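Local coordinates for phage related exonuclease (Haemophilus somnus 129PT, PDB 3K93), which probably degrades DNA as a phage-type exonuclease, with a metal ion bound in its likely active site, at residues Glu88-Tyr102 and Met141-Ala153. Residues are numbered along the deposited sequence; the frame is centred on the assembly and turned at random.
With NA (sodium ion), chain B.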
loop_
_atom_site.group_PDB
_atom_site.type_symbol
_atom_site.label_atom_id
_atom_site.label_comp_id
_atom_site.label_asym_id
_atom_site.label_seq_id
_atom_site.Cartn_x
_atom_site.Cartn_y
_atom_site.Cartn_z
ATOM N N GLU A 88 -23.668 16.833 22.528
ATOM C CA GLU A 88 -24.804 16.346 21.762
ATOM C C GLU A 88 -24.473 15.840 20.371
ATOM O O GLU A 88 -23.636 16.404 19.657
ATOM C CB GLU A 88 -25.951 17.350 21.716
ATOM C CG GLU A 88 -25.651 18.648 21.026
ATOM C CD GLU A 88 -26.902 19.476 20.758
ATOM O OE1 GLU A 88 -27.946 18.930 20.338
ATOM O OE2 GLU A 88 -26.819 20.690 20.951
ATOM N N ARG A 89 -25.138 14.761 20.004
ATOM C CA ARG A 89 -25.047 14.247 18.670
ATOM C C ARG A 89 -26.269 14.806 17.988
ATOM O O ARG A 89 -27.359 14.658 18.496
ATOM C CB ARG A 89 -25.054 12.705 18.655
ATOM C CG ARG A 89 -25.300 12.067 17.224
ATOM C CD ARG A 89 -24.645 10.673 17.020
ATOM N NE ARG A 89 -23.171 10.768 17.112
ATOM C CZ ARG A 89 -22.299 10.901 16.090
ATOM N NH1 ARG A 89 -22.661 10.955 14.799
ATOM N NH2 ARG A 89 -21.008 10.985 16.368
ATOM N N ARG A 90 -26.093 15.497 16.874
ATOM C CA ARG A 90 -27.235 15.940 16.109
ATOM C C ARG A 90 -27.338 15.101 14.872
ATOM O O ARG A 90 -26.383 14.393 14.498
ATOM C CB ARG A 90 -27.101 17.397 15.737
ATOM C CG ARG A 90 -27.232 18.346 16.912
ATOM C CD ARG A 90 -27.093 19.776 16.415
ATOM N NE ARG A 90 -27.247 20.752 17.482
ATOM C CZ ARG A 90 -27.464 22.048 17.290
ATOM N NH1 ARG A 90 -27.565 22.570 16.075
ATOM N NH2 ARG A 90 -27.573 22.833 18.323
ATOM N N GLU A 91 -28.514 15.163 14.254
ATOM C CA GLU A 91 -28.735 14.549 12.969
ATOM C C GLU A 91 -29.831 15.207 12.190
ATOM O O GLU A 91 -30.665 15.889 12.756
ATOM C CB GLU A 91 -29.054 13.078 13.115
ATOM C CG GLU A 91 -30.256 12.733 13.926
ATOM C CD GLU A 91 -30.341 11.226 14.075
ATOM O OE1 GLU A 91 -29.539 10.663 14.856
ATOM O OE2 GLU A 91 -31.160 10.595 13.373
ATOM N N ASN A 92 -29.805 15.003 10.879
ATOM C CA ASN A 92 -30.852 15.452 10.033
ATOM C C ASN A 92 -31.251 14.232 9.218
ATOM O O ASN A 92 -31.026 13.123 9.685
ATOM C CB ASN A 92 -30.433 16.704 9.233
ATOM C CG ASN A 92 -29.205 16.498 8.347
ATOM O OD1 ASN A 92 -28.918 15.397 7.875
ATOM N ND2 ASN A 92 -28.473 17.598 8.108
ATOM N N GLU A 93 -31.815 14.393 8.027
ATOM C CA GLU A 93 -32.240 13.232 7.284
ATOM C C GLU A 93 -31.089 12.515 6.582
ATOM O O GLU A 93 -31.290 11.439 6.079
ATOM C CB GLU A 93 -33.350 13.571 6.286
ATOM C CG GLU A 93 -34.588 14.170 6.915
ATOM C CD GLU A 93 -35.181 13.344 8.066
ATOM O OE1 GLU A 93 -35.115 12.084 8.045
ATOM O OE2 GLU A 93 -35.734 13.976 9.010
ATOM N N PHE A 94 -29.893 13.090 6.589
ATOM C CA PHE A 94 -28.768 12.555 5.810
ATOM C C PHE A 94 -27.576 12.104 6.637
ATOM O O PHE A 94 -26.972 11.051 6.368
ATOM C CB PHE A 94 -28.332 13.605 4.806
ATOM C CG PHE A 94 -29.419 13.995 3.846
ATOM C CD1 PHE A 94 -29.593 13.292 2.672
ATOM C CD2 PHE A 94 -30.263 15.046 4.134
ATOM C CE1 PHE A 94 -30.598 13.616 1.782
ATOM C CE2 PHE A 94 -31.284 15.396 3.260
ATOM C CZ PHE A 94 -31.463 14.674 2.071
ATOM N N ILE A 95 -27.258 12.884 7.657
ATOM C CA ILE A 95 -26.023 12.728 8.392
ATOM C C ILE A 95 -26.249 12.828 9.894
ATOM O O ILE A 95 -27.303 13.271 10.354
ATOM C CB ILE A 95 -24.957 13.772 7.946
ATOM C CG1 ILE A 95 -25.414 15.200 8.232
ATOM C CG2 ILE A 95 -24.649 13.626 6.438
ATOM C CD1 ILE A 95 -24.281 16.194 8.114
ATOM N N THR A 96 -25.258 12.382 10.648
ATOM C CA THR A 96 -25.248 12.542 12.096
ATOM C C THR A 96 -23.850 13.028 12.449
ATOM O O THR A 96 -22.886 12.766 11.730
ATOM C CB THR A 96 -25.555 11.231 12.872
ATOM O OG1 THR A 96 -24.481 10.333 12.682
ATOM C CG2 THR A 96 -26.815 10.544 12.365
ATOM N N GLY A 97 -23.748 13.767 13.542
ATOM C CA GLY A 97 -22.484 14.304 13.949
ATOM C C GLY A 97 -22.478 14.720 15.400
ATOM O O GLY A 97 -23.505 15.103 15.942
ATOM N N GLU A 98 -21.310 14.614 16.016
ATOM C CA GLU A 98 -21.049 15.141 17.325
ATOM C C GLU A 98 -19.747 15.896 17.217
ATOM O O GLU A 98 -18.729 15.294 17.125
ATOM C CB GLU A 98 -20.896 14.012 18.335
ATOM C CG GLU A 98 -20.520 14.524 19.716
ATOM C CD GLU A 98 -20.419 13.445 20.752
ATOM O OE1 GLU A 98 -21.368 12.677 20.917
ATOM O OE2 GLU A 98 -19.363 13.374 21.396
ATOM N N CYS A 99 -19.796 17.218 17.200
ATOM C CA CYS A 99 -18.608 18.046 17.092
ATOM C C CYS A 99 -17.936 18.124 18.445
ATOM O O CYS A 99 -18.516 17.707 19.458
ATOM C CB CYS A 99 -18.959 19.436 16.560
ATOM S SG CYS A 99 -19.956 20.468 17.663
ATOM N N ASP A 100 -16.691 18.597 18.457
ATOM C CA ASP A 100 -15.932 18.761 19.700
ATOM C C ASP A 100 -16.372 20.011 20.414
ATOM O O ASP A 100 -16.739 19.958 21.591
ATOM C CB ASP A 100 -14.431 18.866 19.427
ATOM C CG ASP A 100 -13.843 17.573 18.865
ATOM O OD1 ASP A 100 -14.350 16.499 19.293
ATOM O OD2 ASP A 100 -12.901 17.630 17.983
ATOM N N ILE A 101 -16.307 21.144 19.713
ATOM C CA ILE A 101 -16.620 22.452 20.292
ATOM C C ILE A 101 -17.563 23.240 19.392
ATOM O O ILE A 101 -17.362 23.326 18.185
ATOM C CB ILE A 101 -15.350 23.285 20.517
ATOM C CG1 ILE A 101 -14.233 22.424 21.160
ATOM C CG2 ILE A 101 -15.663 24.515 21.380
ATOM C CD1 ILE A 101 -12.860 23.108 21.296
ATOM N N TYR A 102 -18.606 23.800 19.998
ATOM C CA TYR A 102 -19.554 24.676 19.319
ATOM C C TYR A 102 -19.468 26.021 20.013
ATOM O O TYR A 102 -19.595 26.071 21.214
ATOM C CB TYR A 102 -20.979 24.110 19.447
ATOM C CG TYR A 102 -22.101 25.030 19.001
ATOM C CD1 TYR A 102 -22.020 25.750 17.815
ATOM C CD2 TYR A 102 -23.291 25.132 19.746
ATOM C CE1 TYR A 102 -23.077 26.578 17.386
ATOM C CE2 TYR A 102 -24.365 25.963 19.308
ATOM C CZ TYR A 102 -24.229 26.678 18.135
ATOM O OH TYR A 102 -25.233 27.490 17.695
HETATM N N MSE A 141 -16.201 19.054 8.430
HETATM C CA MSE A 141 -16.551 20.347 9.033
HETATM C C MSE A 141 -17.803 20.895 8.360
HETATM O O MSE A 141 -18.591 21.572 9.025
HETATM C CB MSE A 141 -15.412 21.392 8.899
HETATM C CG MSE A 141 -14.131 21.188 9.703
HETATM SE SE MSE A 141 -14.474 20.811 11.529
HETATM C CE MSE A 141 -14.200 18.948 11.375
ATOM N N GLN A 142 -17.979 20.636 7.049
ATOM C CA GLN A 142 -19.162 21.140 6.352
ATOM C C GLN A 142 -20.403 20.469 6.919
ATOM O O GLN A 142 -21.435 21.112 7.064
ATOM C CB GLN A 142 -19.108 20.922 4.854
ATOM C CG GLN A 142 -17.986 21.630 4.173
ATOM C CD GLN A 142 -18.166 23.131 4.068
ATOM O OE1 GLN A 142 -19.242 23.683 4.354
ATOM N NE2 GLN A 142 -17.116 23.797 3.625
ATOM N N GLY A 143 -20.270 19.195 7.263
ATOM C CA GLY A 143 -21.334 18.442 7.892
ATOM C C GLY A 143 -21.669 18.987 9.263
ATOM O O GLY A 143 -22.853 19.135 9.581
ATOM N N TYR A 144 -20.654 19.326 10.079
ATOM C CA TYR A 144 -20.967 19.945 11.373
ATOM C C TYR A 144 -21.569 21.341 11.225
ATOM O O TYR A 144 -22.446 21.735 12.008
ATOM C CB TYR A 144 -19.732 20.040 12.266
ATOM C CG TYR A 144 -19.100 18.722 12.714
ATOM C CD1 TYR A 144 -19.871 17.623 13.015
ATOM C CD2 TYR A 144 -17.725 18.622 12.911
ATOM C CE1 TYR A 144 -19.325 16.445 13.445
ATOM C CE2 TYR A 144 -17.149 17.417 13.344
ATOM C CZ TYR A 144 -17.969 16.335 13.617
ATOM O OH TYR A 144 -17.462 15.124 14.040
HETATM N N MSE A 145 -21.078 22.129 10.275
HETATM C CA MSE A 145 -21.601 23.477 10.095
HETATM C C MSE A 145 -23.076 23.413 9.669
HETATM O O MSE A 145 -23.883 24.273 10.029
HETATM C CB MSE A 145 -20.777 24.272 9.078
HETATM C CG MSE A 145 -19.460 24.750 9.621
HETATM SE SE MSE A 145 -18.494 25.904 8.417
HETATM C CE MSE A 145 -17.533 24.604 7.304
ATOM N N TRP A 146 -23.415 22.386 8.905
ATOM C CA TRP A 146 -24.791 22.157 8.469
ATOM C C TRP A 146 -25.665 21.825 9.678
ATOM O O TRP A 146 -26.657 22.470 9.898
ATOM C CB TRP A 146 -24.832 21.014 7.473
ATOM C CG TRP A 146 -26.113 20.811 6.864
ATOM C CD1 TRP A 146 -27.187 21.682 6.843
ATOM C CD2 TRP A 146 -26.509 19.674 6.130
ATOM N NE1 TRP A 146 -28.214 21.136 6.143
ATOM C CE2 TRP A 146 -27.830 19.899 5.695
ATOM C CE3 TRP A 146 -25.879 18.473 5.796
ATOM C CZ2 TRP A 146 -28.518 18.982 4.936
ATOM C CZ3 TRP A 146 -26.549 17.573 5.047
ATOM C CH2 TRP A 146 -27.864 17.815 4.622
ATOM N N LEU A 147 -25.216 20.880 10.498
ATOM C CA LEU A 147 -25.972 20.439 11.651
ATOM C C LEU A 147 -26.088 21.482 12.730
ATOM O O LEU A 147 -27.062 21.468 13.469
ATOM C CB LEU A 147 -25.364 19.167 12.246
ATOM C CG LEU A 147 -25.538 17.877 11.472
ATOM C CD1 LEU A 147 -24.602 16.805 12.010
ATOM C CD2 LEU A 147 -26.999 17.381 11.549
ATOM N N TRP A 148 -25.109 22.384 12.829
ATOM C CA TRP A 148 -25.056 23.400 13.902
ATOM C C TRP A 148 -25.292 24.819 13.404
ATOM O O TRP A 148 -25.146 25.749 14.165
ATOM C CB TRP A 148 -23.711 23.313 14.667
ATOM C CG TRP A 148 -23.790 22.493 15.878
ATOM C CD1 TRP A 148 -24.144 22.922 17.115
ATOM C CD2 TRP A 148 -23.541 21.083 15.994
ATOM N NE1 TRP A 148 -24.117 21.879 17.998
ATOM C CE2 TRP A 148 -23.759 20.737 17.339
ATOM C CE3 TRP A 148 -23.145 20.084 15.093
ATOM C CZ2 TRP A 148 -23.610 19.436 17.812
ATOM C CZ3 TRP A 148 -22.990 18.795 15.564
ATOM C CH2 TRP A 148 -23.234 18.479 16.909
ATOM N N ASP A 149 -25.696 24.979 12.144
ATOM C CA ASP A 149 -26.008 26.303 11.566
ATOM C C ASP A 149 -24.884 27.309 11.774
ATOM O O ASP A 149 -25.130 28.407 12.247
ATOM C CB ASP A 149 -27.323 26.876 12.127
ATOM C CG ASP A 149 -28.567 26.152 11.602
ATOM O OD1 ASP A 149 -28.641 25.803 10.402
ATOM O OD2 ASP A 149 -29.504 25.957 12.396
ATOM N N CYS A 150 -23.660 26.915 11.424
ATOM C CA CYS A 150 -22.473 27.754 11.597
ATOM C C CYS A 150 -21.917 28.199 10.268
ATOM O O CYS A 150 -22.107 27.557 9.232
ATOM C CB CYS A 150 -21.364 26.992 12.353
ATOM S SG CYS A 150 -21.685 26.762 14.129
ATOM N N ASP A 151 -21.178 29.297 10.333
ATOM C CA ASP A 151 -20.554 29.924 9.172
ATOM C C ASP A 151 -19.122 29.527 8.972
ATOM O O ASP A 151 -18.624 29.658 7.866
ATOM C CB ASP A 151 -20.614 31.461 9.294
ATOM C CG ASP A 151 -22.015 31.988 9.135
ATOM O OD1 ASP A 151 -22.860 31.267 8.537
ATOM O OD2 ASP A 151 -22.264 33.111 9.620
ATOM N N GLN A 152 -18.446 29.095 10.028
ATOM C CA GLN A 152 -17.068 28.656 9.885
ATOM C C GLN A 152 -16.696 27.544 10.842
ATOM O O GLN A 152 -17.393 27.301 11.807
ATOM C CB GLN A 152 -16.069 29.831 9.906
ATOM C CG GLN A 152 -15.741 30.469 11.221
ATOM C CD GLN A 152 -14.320 31.145 11.199
ATOM O OE1 GLN A 152 -13.539 30.965 12.123
ATOM N NE2 GLN A 152 -14.000 31.881 10.120
ATOM N N ALA A 153 -15.620 26.846 10.491
ATOM C CA ALA A 153 -15.039 25.757 11.269
ATOM C C ALA A 153 -13.530 25.983 11.293
ATOM O O ALA A 153 -12.959 26.508 10.332
ATOM C CB ALA A 153 -15.346 24.370 10.623
HETATM NA NA NA B . -11.779 15.776 16.874
HETATM O O HOH W 1 -11.966 14.925 19.375
HETATM O O HOH W 2 -24.835 28.700 15.150
HETATM O O HOH W 3 -13.860 14.961 15.483
HETATM O O HOH W 4 -10.819 13.860 15.979
#
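R90 lays its guanidinium flat on the indole of W148, with planes 13° apart and CZ of R90 3.6 Å from the centroid of the five-membered ring, a cation-pi stack. Straight from CG to NE (chi2 -180°), the R90 chain runs along the indole, so that CD makes a CH-pi contact over the six-membered ring. NH1 of R90 donates to O of L147 at 2.9 Å, on a lone pair in the carbonyl plane, while weak bonds to E88 complete a salt bridge. The opposite indole face receives SG of C99, 3.8 Å from CZ2 of W148, and the indole edge points at the face of Y102. C99 also sets CB over the Y144 ring, 3.9 Å from its CG. At the hairpin turn, N92 places ND2 above the W146 ring, 3.4 Å from CE2; its OD1 accepts from N of F94 (an Asx turn) and N of I95 (an Asx motif), from opposite faces of the amide plane, which limits its rotation. L147 spans both strands, CD1 lying 3.5 Å from N of G97 and CD2 3.6 Å from CA of E91. Further along, D100 binds sodium with D111 and T112. With R90 to L147 the one hydrogen bond found across it, the contact is largely nonpolar and aromatic.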